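Local structure of PelD (Pseudomonas aeruginosa, 4EU0) at residues Glu206-Gly211 / Gln244-Leu249; Cys186-Glu191 / Gln240-Arg245. The protein binds the second messenger cyclic di-GMP through its GGDEF-type domain, which follows a GAF domain, and acts as an effector involved in pellicle formation. All blocks are in the same frame, centred on the assembly; numbering follows the deposited sequence.

Contact 1: residues Glu206-Gly211 / Gln244-Leu249. With C2E (9,9'-[(2R,3R,3aS,5S,7aR,9R,10R,10aS,12S,14aR)-3,5,10,12-tetrahydroxy-5,12-dioxidooctahydro-2H,7H-difuro[3,2-d:3',2'-j][1,3,7,9,2,8]tetraoxadiphosphacyclododecine-2,9-diyl]bis(2-amino-1,9-dihydro-6H-purin-6-one)), chain B.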
ATOM      1  N   GLU A 206      19.561   0.096  -4.957  1.00 13.87           N
ATOM      2  CA  GLU A 206      18.673  -1.026  -5.275  1.00 14.63           C
ATOM      3  C   GLU A 206      18.757  -2.139  -4.234  1.00 15.26           C
ATOM      4  O   GLU A 206      17.737  -2.667  -3.815  1.00 15.46           O
ATOM      5  CB  GLU A 206      18.965  -1.595  -6.665  1.00 15.58           C
ATOM      6  CG  GLU A 206      18.653  -0.631  -7.809  1.00 18.35           C
ATOM      7  CD  GLU A 206      19.077  -1.202  -9.149  1.00 22.91           C
ATOM      8  OE1 GLU A 206      18.907  -2.428  -9.361  1.00 26.38           O
ATOM      9  OE2 GLU A 206      19.584  -0.437  -9.991  1.00 24.70           O
ATOM     10  N   GLY A 207      19.971  -2.473  -3.800  1.00 14.86           N
ATOM     11  CA  GLY A 207      20.165  -3.577  -2.865  1.00 16.07           C
ATOM     12  C   GLY A 207      19.652  -3.277  -1.467  1.00 15.57           C
ATOM     13  O   GLY A 207      19.440  -4.197  -0.680  1.00 16.88           O
ATOM     14  N   SER A 208      19.441  -1.995  -1.171  1.00 15.02           N
ATOM     15  CA  SER A 208      19.017  -1.546   0.160  1.00 14.61           C
ATOM     16  C   SER A 208      17.519  -1.721   0.395  1.00 14.57           C
ATOM     17  O   SER A 208      17.039  -1.550   1.530  1.00 14.57           O
ATOM     18  CB  SER A 208      19.365  -0.063   0.355  1.00 14.25           C
ATOM     19  OG  SER A 208      18.463   0.773  -0.338  1.00 14.22           O
ATOM     20  N   GLN A 209      16.779  -2.035  -0.669  1.00 13.97           N
ATOM     21  CA  GLN A 209      15.317  -2.100  -0.575  1.00 14.14           C
ATOM     22  C   GLN A 209      14.882  -3.065   0.519  1.00 14.49           C
ATOM     23  O   GLN A 209      15.387  -4.187   0.614  1.00 14.88           O
ATOM     24  CB  GLN A 209      14.713  -2.519  -1.910  1.00 14.10           C
ATOM     25  CG  GLN A 209      13.197  -2.378  -1.942  1.00 17.33           C
ATOM     26  CD  GLN A 209      12.606  -2.751  -3.273  1.00 19.39           C
ATOM     27  OE1 GLN A 209      12.905  -2.129  -4.292  1.00 24.54           O
ATOM     28  NE2 GLN A 209      11.751  -3.767  -3.277  1.00 22.77           N
ATOM     29  N   ARG A 210      13.916  -2.618   1.317  1.00 14.46           N
ATOM     30  CA  ARG A 210      13.464  -3.332   2.492  1.00 15.39           C
ATOM     31  C   ARG A 210      11.944  -3.263   2.582  1.00 15.03           C
ATOM     32  O   ARG A 210      11.352  -2.220   2.311  1.00 14.26           O
ATOM     33  CB  ARG A 210      14.101  -2.711   3.745  1.00 16.03           C
ATOM     34  CG  ARG A 210      13.600  -3.255   5.070  1.00 18.96           C
ATOM     35  CD  ARG A 210      14.327  -2.622   6.279  1.00 21.34           C
ATOM     36  NE  ARG A 210      15.702  -3.087   6.454  1.00 22.19           N
ATOM     37  CZ  ARG A 210      16.493  -2.733   7.471  1.00 21.70           C
ATOM     38  NH1 ARG A 210      16.052  -1.903   8.411  1.00 21.55           N
ATOM     39  NH2 ARG A 210      17.729  -3.203   7.548  1.00 21.47           N
ATOM     40  N   GLY A 211      11.330  -4.380   2.964  1.00 15.92           N
ATOM     41  CA  GLY A 211       9.893  -4.416   3.279  1.00 15.71           C
ATOM     42  C   GLY A 211       8.990  -3.946   2.157  1.00 14.59           C
ATOM     43  O   GLY A 211       9.148  -4.369   1.002  1.00 14.49           O
ATOM     44  N   GLN A 244      19.855   7.326   7.610  1.00 15.19           N
ATOM     45  CA  GLN A 244      20.960   7.015   8.513  1.00 16.75           C
ATOM     46  C   GLN A 244      21.494   5.616   8.182  1.00 16.22           C
ATOM     47  O   GLN A 244      22.710   5.399   8.174  1.00 16.07           O
ATOM     48  CB  GLN A 244      20.542   7.132   9.990  1.00 18.27           C
ATOM     49  CG  GLN A 244      21.714   7.042  10.983  1.00 22.92           C
ATOM     50  CD  GLN A 244      21.297   7.166  12.442  1.00 27.18           C
ATOM     51  OE1 GLN A 244      20.262   6.642  12.855  1.00 31.38           O
ATOM     52  NE2 GLN A 244      22.123   7.840  13.236  1.00 31.85           N
ATOM     53  N   ARG A 245      20.586   4.687   7.881  1.00 15.29           N
ATOM     54  CA  ARG A 245      20.993   3.319   7.528  1.00 15.85           C
ATOM     55  C   ARG A 245      21.705   3.301   6.178  1.00 15.00           C
ATOM     56  O   ARG A 245      22.693   2.577   5.994  1.00 15.58           O
ATOM     57  CB  ARG A 245      19.800   2.361   7.525  1.00 15.81           C
ATOM     58  CG  ARG A 245      20.186   0.907   7.222  1.00 15.80           C
ATOM     59  CD  ARG A 245      19.002  -0.053   7.272  1.00 16.81           C
ATOM     60  NE  ARG A 245      18.079   0.069   6.137  1.00 14.27           N
ATOM     61  CZ  ARG A 245      18.235  -0.523   4.950  1.00 14.76           C
ATOM     62  NH1 ARG A 245      19.316  -1.257   4.686  1.00 15.17           N
ATOM     63  NH2 ARG A 245      17.305  -0.372   4.009  1.00 14.27           N
ATOM     64  N   LEU A 246      21.192   4.094   5.236  1.00 14.29           N
ATOM     65  CA  LEU A 246      21.821   4.238   3.927  1.00 13.94           C
ATOM     66  C   LEU A 246      23.230   4.791   4.017  1.00 13.94           C
ATOM     67  O   LEU A 246      24.127   4.319   3.328  1.00 13.62           O
ATOM     68  CB  LEU A 246      20.998   5.156   3.027  1.00 14.06           C
ATOM     69  CG  LEU A 246      20.322   4.595   1.789  1.00 17.50           C
ATOM     70  CD1 LEU A 246      19.759   3.179   1.970  1.00 18.68           C
ATOM     71  CD2 LEU A 246      19.271   5.567   1.267  1.00 15.62           C
ATOM     72  N   ARG A 247      23.429   5.809   4.849  1.00 13.72           N
ATOM     73  CA  ARG A 247      24.764   6.380   4.989  1.00 14.14           C
ATOM     74  C   ARG A 247      25.782   5.356   5.497  1.00 15.00           C
ATOM     75  O   ARG A 247      26.927   5.365   5.061  1.00 15.30           O
ATOM     76  CB  ARG A 247      24.734   7.654   5.844  1.00 14.79           C
ATOM     77  CG  ARG A 247      23.885   8.739   5.185  1.00 15.53           C
ATOM     78  CD  ARG A 247      24.254  10.119   5.668  1.00 17.32           C
ATOM     79  NE  ARG A 247      23.428  11.166   5.063  1.00 17.34           N
ATOM     80  CZ  ARG A 247      23.775  11.886   4.000  1.00 17.77           C
ATOM     81  NH1 ARG A 247      24.940  11.676   3.399  1.00 17.41           N
ATOM     82  NH2 ARG A 247      22.954  12.830   3.546  1.00 16.08           N
ATOM     83  N   ILE A 248      25.343   4.455   6.376  1.00 14.84           N
ATOM     84  CA  ILE A 248      26.219   3.416   6.929  1.00 16.74           C
ATOM     85  C   ILE A 248      26.600   2.440   5.817  1.00 15.86           C
ATOM     86  O   ILE A 248      27.766   2.058   5.690  1.00 16.68           O
ATOM     87  CB  ILE A 248      25.561   2.678   8.122  1.00 17.12           C
ATOM     88  CG1 ILE A 248      25.467   3.612   9.339  1.00 19.14           C
ATOM     89  CG2 ILE A 248      26.350   1.397   8.491  1.00 19.44           C
ATOM     90  CD1 ILE A 248      24.547   3.105  10.437  1.00 20.96           C
ATOM     91  N   LEU A 249      25.609   2.072   5.007  1.00 15.37           N
ATOM     92  CA  LEU A 249      25.804   1.173   3.871  1.00 15.20           C
ATOM     93  C   LEU A 249      26.757   1.790   2.841  1.00 14.66           C
ATOM     94  O   LEU A 249      27.670   1.129   2.369  1.00 14.21           O
ATOM     95  CB  LEU A 249      24.441   0.833   3.251  1.00 15.64           C
ATOM     96  CG  LEU A 249      24.311  -0.007   1.991  1.00 18.11           C
ATOM     97  CD1 LEU A 249      24.831  -1.412   2.185  1.00 19.49           C
ATOM     98  CD2 LEU A 249      22.852  -0.038   1.607  1.00 19.79           C
TER
HETATM   99  P1  C2E B 501      17.561   0.005  11.556  1.00 28.65           P
HETATM  100  O2P C2E B 501      18.670   0.819  12.188  1.00 28.87           O
HETATM  101  O1P C2E B 501      17.859  -0.809  10.323  1.00 27.20           O
HETATM  102  O5' C2E B 501      16.320   0.958  11.241  1.00 25.65           O
HETATM  103  C5' C2E B 501      15.821   1.898  12.191  1.00 25.71           C
HETATM  104  C4' C2E B 501      14.493   2.487  11.727  1.00 24.66           C
HETATM  105  O4' C2E B 501      14.699   3.343  10.591  1.00 22.09           O
HETATM  106  C3' C2E B 501      13.446   1.469  11.289  1.00 24.91           C
HETATM  107  O3' C2E B 501      12.610   0.979  12.344  1.00 27.33           O
HETATM  108  C2' C2E B 501      12.625   2.263  10.306  1.00 22.79           C
HETATM  109  O2' C2E B 501      11.738   3.118  11.034  1.00 24.25           O
HETATM  110  C1' C2E B 501      13.664   3.133   9.633  1.00 19.87           C
HETATM  111  N9  C2E B 501      14.220   2.452   8.430  1.00 17.22           N
HETATM  112  C8  C2E B 501      15.470   1.975   8.290  1.00 16.12           C
HETATM  113  N7  C2E B 501      15.648   1.423   7.061  1.00 15.90           N
HETATM  114  C5  C2E B 501      14.483   1.570   6.405  1.00 15.74           C
HETATM  115  C6  C2E B 501      13.968   1.209   5.076  1.00 14.98           C
HETATM  116  O6  C2E B 501      14.773   0.584   4.191  1.00 14.72           O
HETATM  117  N1  C2E B 501      12.689   1.525   4.770  1.00 16.45           N
HETATM  118  C2  C2E B 501      11.850   2.141   5.647  1.00 16.16           C
HETATM  119  N2  C2E B 501      10.587   2.402   5.247  1.00 17.22           N
HETATM  120  N3  C2E B 501      12.262   2.500   6.896  1.00 16.43           N
HETATM  121  C4  C2E B 501      13.535   2.241   7.312  1.00 16.12           C
HETATM  122  P11 C2E B 501      11.937  -0.479  12.216  1.00 28.16           P
HETATM  123  O21 C2E B 501      11.001  -0.694  13.395  1.00 29.01           O
HETATM  124  O11 C2E B 501      11.411  -0.735  10.819  1.00 27.12           O
HETATM  125  O5A C2E B 501      13.198  -1.440  12.460  1.00 28.18           O
HETATM  126  C5A C2E B 501      13.955  -1.352  13.666  1.00 28.42           C
HETATM  127  C4A C2E B 501      15.147  -2.281  13.555  1.00 28.58           C
HETATM  128  O4A C2E B 501      14.718  -3.612  13.264  1.00 27.99           O
HETATM  129  C3A C2E B 501      16.040  -1.921  12.386  1.00 28.38           C
HETATM  130  O3A C2E B 501      16.998  -0.940  12.724  1.00 28.48           O
HETATM  131  C2A C2E B 501      16.693  -3.226  12.016  1.00 29.12           C
HETATM  132  O2A C2E B 501      17.784  -3.509  12.905  1.00 30.25           O
HETATM  133  C1A C2E B 501      15.564  -4.201  12.272  1.00 28.26           C
HETATM  134  N91 C2E B 501      14.812  -4.444  11.010  1.00 27.82           N
HETATM  135  C81 C2E B 501      13.592  -3.977  10.687  1.00 27.76           C
HETATM  136  N71 C2E B 501      13.205  -4.411   9.459  1.00 27.60           N
HETATM  137  C51 C2E B 501      14.203  -5.176   8.976  1.00 28.34           C
HETATM  138  C61 C2E B 501      14.464  -5.953   7.739  1.00 28.75           C
HETATM  139  O61 C2E B 501      13.554  -6.004   6.732  1.00 31.29           O
HETATM  140  N11 C2E B 501      15.639  -6.613   7.636  1.00 30.07           N
HETATM  141  C21 C2E B 501      16.572  -6.584   8.621  1.00 29.28           C
HETATM  142  N21 C2E B 501      17.729  -7.272   8.449  1.00 31.12           N
HETATM  143  N31 C2E B 501      16.393  -5.897   9.779  1.00 29.63           N
HETATM  144  C41 C2E B 501      15.255  -5.192  10.003  1.00 27.93           C

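Contact 2: residues Cys186-Glu191 / Gln240-Arg245. With C2E (9,9'-[(2R,3R,3aS,5S,7aR,9R,10R,10aS,12S,14aR)-3,5,10,12-tetrahydroxy-5,12-dioxidooctahydro-2H,7H-difuro[3,2-d:3',2'-j][1,3,7,9,2,8]tetraoxadiphosphacyclododecine-2,9-diyl]bis(2-amino-1,9-dihydro-6H-purin-6-one)), chain B.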
ATOM      1  N   CYS A 186       6.976   8.618   2.831  1.00 13.11           N
ATOM      2  CA  CYS A 186       8.016   9.487   2.305  1.00 14.25           C
ATOM      3  C   CYS A 186       8.425   9.024   0.920  1.00 13.56           C
ATOM      4  O   CYS A 186       8.565   7.819   0.691  1.00 13.87           O
ATOM      5  CB  CYS A 186       9.244   9.433   3.214  1.00 15.12           C
ATOM      6  SG  CYS A 186      10.416  10.771   2.943  1.00 20.51           S
ATOM      7  N   LEU A 187       8.612   9.979   0.014  1.00 13.66           N
ATOM      8  CA  LEU A 187       9.244   9.726  -1.274  1.00 13.60           C
ATOM      9  C   LEU A 187      10.645  10.315  -1.264  1.00 13.31           C
ATOM     10  O   LEU A 187      10.819  11.498  -0.959  1.00 15.66           O
ATOM     11  CB  LEU A 187       8.475  10.405  -2.415  1.00 14.89           C
ATOM     12  CG  LEU A 187       7.703   9.647  -3.488  1.00 16.48           C
ATOM     13  CD1 LEU A 187       7.252  10.649  -4.574  1.00 16.04           C
ATOM     14  CD2 LEU A 187       8.487   8.477  -4.094  1.00 16.37           C
ATOM     15  N   TYR A 188      11.638   9.500  -1.596  1.00 11.81           N
ATOM     16  CA  TYR A 188      12.974  10.015  -1.838  1.00 11.59           C
ATOM     17  C   TYR A 188      13.296   9.905  -3.314  1.00 11.96           C
ATOM     18  O   TYR A 188      12.964   8.907  -3.957  1.00 13.45           O
ATOM     19  CB  TYR A 188      14.017   9.213  -1.065  1.00 11.74           C
ATOM     20  CG  TYR A 188      14.155   9.585   0.397  1.00 11.10           C
ATOM     21  CD1 TYR A 188      14.888  10.699   0.778  1.00 12.90           C
ATOM     22  CD2 TYR A 188      13.592   8.788   1.401  1.00 10.84           C
ATOM     23  CE1 TYR A 188      15.034  11.043   2.132  1.00 14.60           C
ATOM     24  CE2 TYR A 188      13.730   9.122   2.761  1.00 13.61           C
ATOM     25  CZ  TYR A 188      14.453  10.247   3.110  1.00 13.58           C
ATOM     26  OH  TYR A 188      14.619  10.594   4.427  1.00 18.30           O
ATOM     27  N   ALA A 189      13.963  10.925  -3.834  1.00 11.01           N
ATOM     28  CA  ALA A 189      14.527  10.849  -5.179  1.00 11.02           C
ATOM     29  C   ALA A 189      16.020  11.034  -5.052  1.00 11.13           C
ATOM     30  O   ALA A 189      16.471  12.069  -4.555  1.00 11.79           O
ATOM     31  CB  ALA A 189      13.932  11.915  -6.059  1.00 11.89           C
ATOM     32  N   PHE A 190      16.786  10.039  -5.491  1.00 10.59           N
ATOM     33  CA  PHE A 190      18.237  10.152  -5.506  1.00 10.96           C
ATOM     34  C   PHE A 190      18.682  10.449  -6.923  1.00 11.65           C
ATOM     35  O   PHE A 190      18.579   9.594  -7.803  1.00 11.56           O
ATOM     36  CB  PHE A 190      18.896   8.874  -4.969  1.00  9.91           C
ATOM     37  CG  PHE A 190      18.502   8.534  -3.560  1.00 10.43           C
ATOM     38  CD1 PHE A 190      19.186   9.084  -2.485  1.00 12.22           C
ATOM     39  CD2 PHE A 190      17.466   7.640  -3.302  1.00 10.17           C
ATOM     40  CE1 PHE A 190      18.825   8.787  -1.167  1.00 12.71           C
ATOM     41  CE2 PHE A 190      17.105   7.316  -1.984  1.00  8.84           C
ATOM     42  CZ  PHE A 190      17.781   7.886  -0.919  1.00 11.45           C
ATOM     43  N   GLU A 191      19.133  11.681  -7.155  1.00 12.66           N
ATOM     44  CA  GLU A 191      19.600  12.081  -8.469  1.00 13.77           C
ATOM     45  C   GLU A 191      21.107  11.889  -8.523  1.00 13.82           C
ATOM     46  O   GLU A 191      21.836  12.423  -7.694  1.00 13.36           O
ATOM     47  CB  GLU A 191      19.231  13.537  -8.752  1.00 15.14           C
ATOM     48  CG  GLU A 191      19.648  14.002 -10.143  1.00 17.98           C
ATOM     49  CD  GLU A 191      19.490  15.499 -10.354  1.00 23.01           C
ATOM     50  OE1 GLU A 191      19.218  16.238  -9.381  1.00 24.30           O
ATOM     51  OE2 GLU A 191      19.654  15.935 -11.515  1.00 25.53           O
ATOM     52  N   GLN A 240      13.864   9.310   8.367  1.00 16.15           N
ATOM     53  CA  GLN A 240      15.193   9.804   8.687  1.00 17.18           C
ATOM     54  C   GLN A 240      16.100   8.638   9.075  1.00 17.31           C
ATOM     55  O   GLN A 240      17.267   8.600   8.676  1.00 16.97           O
ATOM     56  CB  GLN A 240      15.127  10.896   9.757  1.00 18.88           C
ATOM     57  CG  GLN A 240      14.214  12.065   9.325  1.00 20.57           C
ATOM     58  CD  GLN A 240      14.687  12.757   8.046  1.00 21.52           C
ATOM     59  OE1 GLN A 240      13.925  12.914   7.084  1.00 22.54           O
ATOM     60  NE2 GLN A 240      15.949  13.160   8.027  1.00 20.33           N
ATOM     61  N   GLY A 241      15.533   7.657   9.778  1.00 17.20           N
ATOM     62  CA  GLY A 241      16.229   6.402  10.087  1.00 17.33           C
ATOM     63  C   GLY A 241      16.710   5.650   8.853  1.00 16.12           C
ATOM     64  O   GLY A 241      17.797   5.057   8.854  1.00 16.52           O
ATOM     65  N   TYR A 242      15.891   5.657   7.808  1.00 14.55           N
ATOM     66  CA  TYR A 242      16.258   5.059   6.527  1.00 13.78           C
ATOM     67  C   TYR A 242      17.530   5.691   5.975  1.00 13.68           C
ATOM     68  O   TYR A 242      18.444   4.980   5.562  1.00 13.47           O
ATOM     69  CB  TYR A 242      15.098   5.208   5.542  1.00 12.54           C
ATOM     70  CG  TYR A 242      15.414   4.932   4.093  1.00 12.64           C
ATOM     71  CD1 TYR A 242      15.729   3.651   3.655  1.00 13.63           C
ATOM     72  CD2 TYR A 242      15.350   5.957   3.160  1.00 12.35           C
ATOM     73  CE1 TYR A 242      15.999   3.403   2.303  1.00 13.19           C
ATOM     74  CE2 TYR A 242      15.597   5.742   1.837  1.00 12.39           C
ATOM     75  CZ  TYR A 242      15.910   4.461   1.400  1.00 11.89           C
ATOM     76  OH  TYR A 242      16.163   4.230   0.069  1.00 13.96           O
ATOM     77  N   LEU A 243      17.601   7.018   5.987  1.00 14.01           N
ATOM     78  CA  LEU A 243      18.789   7.683   5.443  1.00 14.68           C
ATOM     79  C   LEU A 243      20.025   7.387   6.286  1.00 14.93           C
ATOM     80  O   LEU A 243      21.115   7.217   5.735  1.00 14.75           O
ATOM     81  CB  LEU A 243      18.585   9.195   5.290  1.00 15.97           C
ATOM     82  CG  LEU A 243      19.510   9.864   4.251  1.00 17.85           C
ATOM     83  CD1 LEU A 243      19.912   8.975   3.054  1.00 20.85           C
ATOM     84  CD2 LEU A 243      18.847  11.111   3.756  1.00 21.23           C
ATOM     85  N   GLN A 244      19.855   7.326   7.610  1.00 15.19           N
ATOM     86  CA  GLN A 244      20.960   7.015   8.513  1.00 16.75           C
ATOM     87  C   GLN A 244      21.494   5.616   8.182  1.00 16.22           C
ATOM     88  O   GLN A 244      22.710   5.399   8.174  1.00 16.07           O
ATOM     89  CB  GLN A 244      20.542   7.132   9.990  1.00 18.27           C
ATOM     90  CG  GLN A 244      21.714   7.042  10.983  1.00 22.92           C
ATOM     91  CD  GLN A 244      21.297   7.166  12.442  1.00 27.18           C
ATOM     92  OE1 GLN A 244      20.262   6.642  12.855  1.00 31.38           O
ATOM     93  NE2 GLN A 244      22.123   7.840  13.236  1.00 31.85           N
ATOM     94  N   ARG A 245      20.586   4.687   7.881  1.00 15.29           N
ATOM     95  CA  ARG A 245      20.993   3.319   7.528  1.00 15.85           C
ATOM     96  C   ARG A 245      21.705   3.301   6.178  1.00 15.00           C
ATOM     97  O   ARG A 245      22.693   2.577   5.994  1.00 15.58           O
ATOM     98  CB  ARG A 245      19.800   2.361   7.525  1.00 15.81           C
ATOM     99  CG  ARG A 245      20.186   0.907   7.222  1.00 15.80           C
ATOM    100  CD  ARG A 245      19.002  -0.053   7.272  1.00 16.81           C
ATOM    101  NE  ARG A 245      18.079   0.069   6.137  1.00 14.27           N
ATOM    102  CZ  ARG A 245      18.235  -0.523   4.950  1.00 14.76           C
ATOM    103  NH1 ARG A 245      19.316  -1.257   4.686  1.00 15.17           N
ATOM    104  NH2 ARG A 245      17.305  -0.372   4.009  1.00 14.27           N
TER
HETATM  105  P1  C2E B 501      17.561   0.005  11.556  1.00 28.65           P
HETATM  106  O2P C2E B 501      18.670   0.819  12.188  1.00 28.87           O
HETATM  107  O1P C2E B 501      17.859  -0.809  10.323  1.00 27.20           O
HETATM  108  O5' C2E B 501      16.320   0.958  11.241  1.00 25.65           O
HETATM  109  C5' C2E B 501      15.821   1.898  12.191  1.00 25.71           C
HETATM  110  C4' C2E B 501      14.493   2.487  11.727  1.00 24.66           C
HETATM  111  O4' C2E B 501      14.699   3.343  10.591  1.00 22.09           O
HETATM  112  C3' C2E B 501      13.446   1.469  11.289  1.00 24.91           C
HETATM  113  O3' C2E B 501      12.610   0.979  12.344  1.00 27.33           O
HETATM  114  C2' C2E B 501      12.625   2.263  10.306  1.00 22.79           C
HETATM  115  O2' C2E B 501      11.738   3.118  11.034  1.00 24.25           O
HETATM  116  C1' C2E B 501      13.664   3.133   9.633  1.00 19.87           C
HETATM  117  N9  C2E B 501      14.220   2.452   8.430  1.00 17.22           N
HETATM  118  C8  C2E B 501      15.470   1.975   8.290  1.00 16.12           C
HETATM  119  N7  C2E B 501      15.648   1.423   7.061  1.00 15.90           N
HETATM  120  C5  C2E B 501      14.483   1.570   6.405  1.00 15.74           C
HETATM  121  C6  C2E B 501      13.968   1.209   5.076  1.00 14.98           C
HETATM  122  O6  C2E B 501      14.773   0.584   4.191  1.00 14.72           O
HETATM  123  N1  C2E B 501      12.689   1.525   4.770  1.00 16.45           N
HETATM  124  C2  C2E B 501      11.850   2.141   5.647  1.00 16.16           C
HETATM  125  N2  C2E B 501      10.587   2.402   5.247  1.00 17.22           N
HETATM  126  N3  C2E B 501      12.262   2.500   6.896  1.00 16.43           N
HETATM  127  C4  C2E B 501      13.535   2.241   7.312  1.00 16.12           C
HETATM  128  P11 C2E B 501      11.937  -0.479  12.216  1.00 28.16           P
HETATM  129  O21 C2E B 501      11.001  -0.694  13.395  1.00 29.01           O
HETATM  130  O11 C2E B 501      11.411  -0.735  10.819  1.00 27.12           O
HETATM  131  O5A C2E B 501      13.198  -1.440  12.460  1.00 28.18           O
HETATM  132  C5A C2E B 501      13.955  -1.352  13.666  1.00 28.42           C
HETATM  133  C4A C2E B 501      15.147  -2.281  13.555  1.00 28.58           C
HETATM  134  O4A C2E B 501      14.718  -3.612  13.264  1.00 27.99           O
HETATM  135  C3A C2E B 501      16.040  -1.921  12.386  1.00 28.38           C
HETATM  136  O3A C2E B 501      16.998  -0.940  12.724  1.00 28.48           O
HETATM  137  C2A C2E B 501      16.693  -3.226  12.016  1.00 29.12           C
HETATM  138  O2A C2E B 501      17.784  -3.509  12.905  1.00 30.25           O
HETATM  139  C1A C2E B 501      15.564  -4.201  12.272  1.00 28.26           C
HETATM  140  N91 C2E B 501      14.812  -4.444  11.010  1.00 27.82           N
HETATM  141  C81 C2E B 501      13.592  -3.977  10.687  1.00 27.76           C
HETATM  142  N71 C2E B 501      13.205  -4.411   9.459  1.00 27.60           N
HETATM  143  C51 C2E B 501      14.203  -5.176   8.976  1.00 28.34           C
HETATM  144  C61 C2E B 501      14.464  -5.953   7.739  1.00 28.75           C
HETATM  145  O61 C2E B 501      13.554  -6.004   6.732  1.00 31.29           O
HETATM  146  N11 C2E B 501      15.639  -6.613   7.636  1.00 30.07           N
HETATM  147  C21 C2E B 501      16.572  -6.584   8.621  1.00 29.28           C
HETATM  148  N21 C2E B 501      17.729  -7.272   8.449  1.00 31.12           N
HETATM  149  N31 C2E B 501      16.393  -5.897   9.779  1.00 29.63           N
HETATM  150  C41 C2E B 501      15.255  -5.192  10.003  1.00 27.93           C
HETATM  151  O   HOH W   1      16.373  12.559   5.236  1.00 17.07           O

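Contact 1: residues Glu206-Gly211 / Gln244-Leu249
Arg245 NH2 is gripped by two acceptors at once, the backbone O of Ser208 at 2.8 Å and O6 of one guanine of the bound cyclic di-GMP (C2E) at 2.7 Å. The bond to Ser208 O is nearly straight (161° at the hydrogen) and lies in both the carbonyl and the guanidinium plane. Arg245 NE donates to N7 of the same guanine at 2.9 Å, so the arginine reads the Hoogsteen edge of the base; a bend at chi3 (73°) carries NE round to it. Arg210 stacks flat on this guanidinium, with centres 3.8 Å apart and planes at 14°, and Arg245 NE sits over the centre of the Arg210 guanidinium. The opposite face of Arg210 is covered by the second guanine, whose C51 lies 3.5 Å above the plane, toward the rim. Arg210 NH1 reaches the phosphate, donating to C2E O1P at 2.8 Å. Next to these polar groups, Ser208 CB packs on Leu246 CD1 and, at 3.7 Å, on Leu249 CD2, while Ser208 OG hydrogen-bonds to the backbone O of Leu205. Arg210 and Asp213, which also hydrogen-bonds to the ligand, are spaced as in the RxxD motif of GGDEF inhibitory sites. Two like charges thus lie face to face, a repulsion probably offset by the phosphate and by the guanine N7 and O6 acceptors.

Contact 2: residues Cys186-Glu191 / Gln240-Arg245
Tyr188 and Tyr242 meet with Tyr188 CE2 at the edge of the Tyr242 ring, 3.6 Å from its CD2; the rings are inclined at 45°. The CD1 side of the Tyr242 ring is turned to the ligand: CD1 comes within 3.3 Å of guanine O6 of C2E, and CB packs against the same base at C5 and C4. Chi1 (167°) sets Tyr242 CG anti to the backbone N; the ring beyond it lies between the strand and the nucleotide. One residue earlier, Gly241 CA lies 3.5 Å from C2E O4'; the ribose takes the place a CB would need and sits directly on the helix backbone. Phe190 approaches Tyr242 tip to tip, its CE2 3.8 Å from Tyr242 OH. Leu243 touches both strand aromatics, bringing CD2 to Tyr188 CE1 at 4.1 Å and CD1 to the edge of the Phe190 ring. This is helix-on-sheet packing in the GGDEF-type domain: helix 236-253 covers one face of an antiparallel sheet, its local axis 11.0 Å from that of strand 186-191 and inclined by 34°. Leu187 and Ala189 turn to the other face, against helix 280-288. Farther out, Tyr188 OH hydrogen-bonds to the backbone O of Ser239 and accepts from a water at 2.8 Å, to which Gln240 NE2 donates weakly. Gln240 OE1 in turn accepts from Gln269 NE2 on the neighbouring strand 265-272.

In the fold
Contacts 1 and 2 both use helix 236-253, and their centres lie about 9 Å apart. The aromatic layer of contact 2 continues into the aliphatic one of contact 1, where Leu246 CD2 packs on Phe190 CZ at 3.5 Å; Ser208 OG and Tyr242 OH lie 4.2 Å apart at the same seam. Both contacts border the cyclic di-GMP pocket and share Arg245; contact 1 adds Arg210, while Gly241 and Tyr242 line the pocket from contact 2, Tyr242 also joining helix to sheet. Further pocket residues close by are Asp213, about 5 Å from the side chains of both Arg210 and Tyr242, Thr234, about 6 Å from that of Tyr242, and Arg4, about 8 Å from that of Arg210.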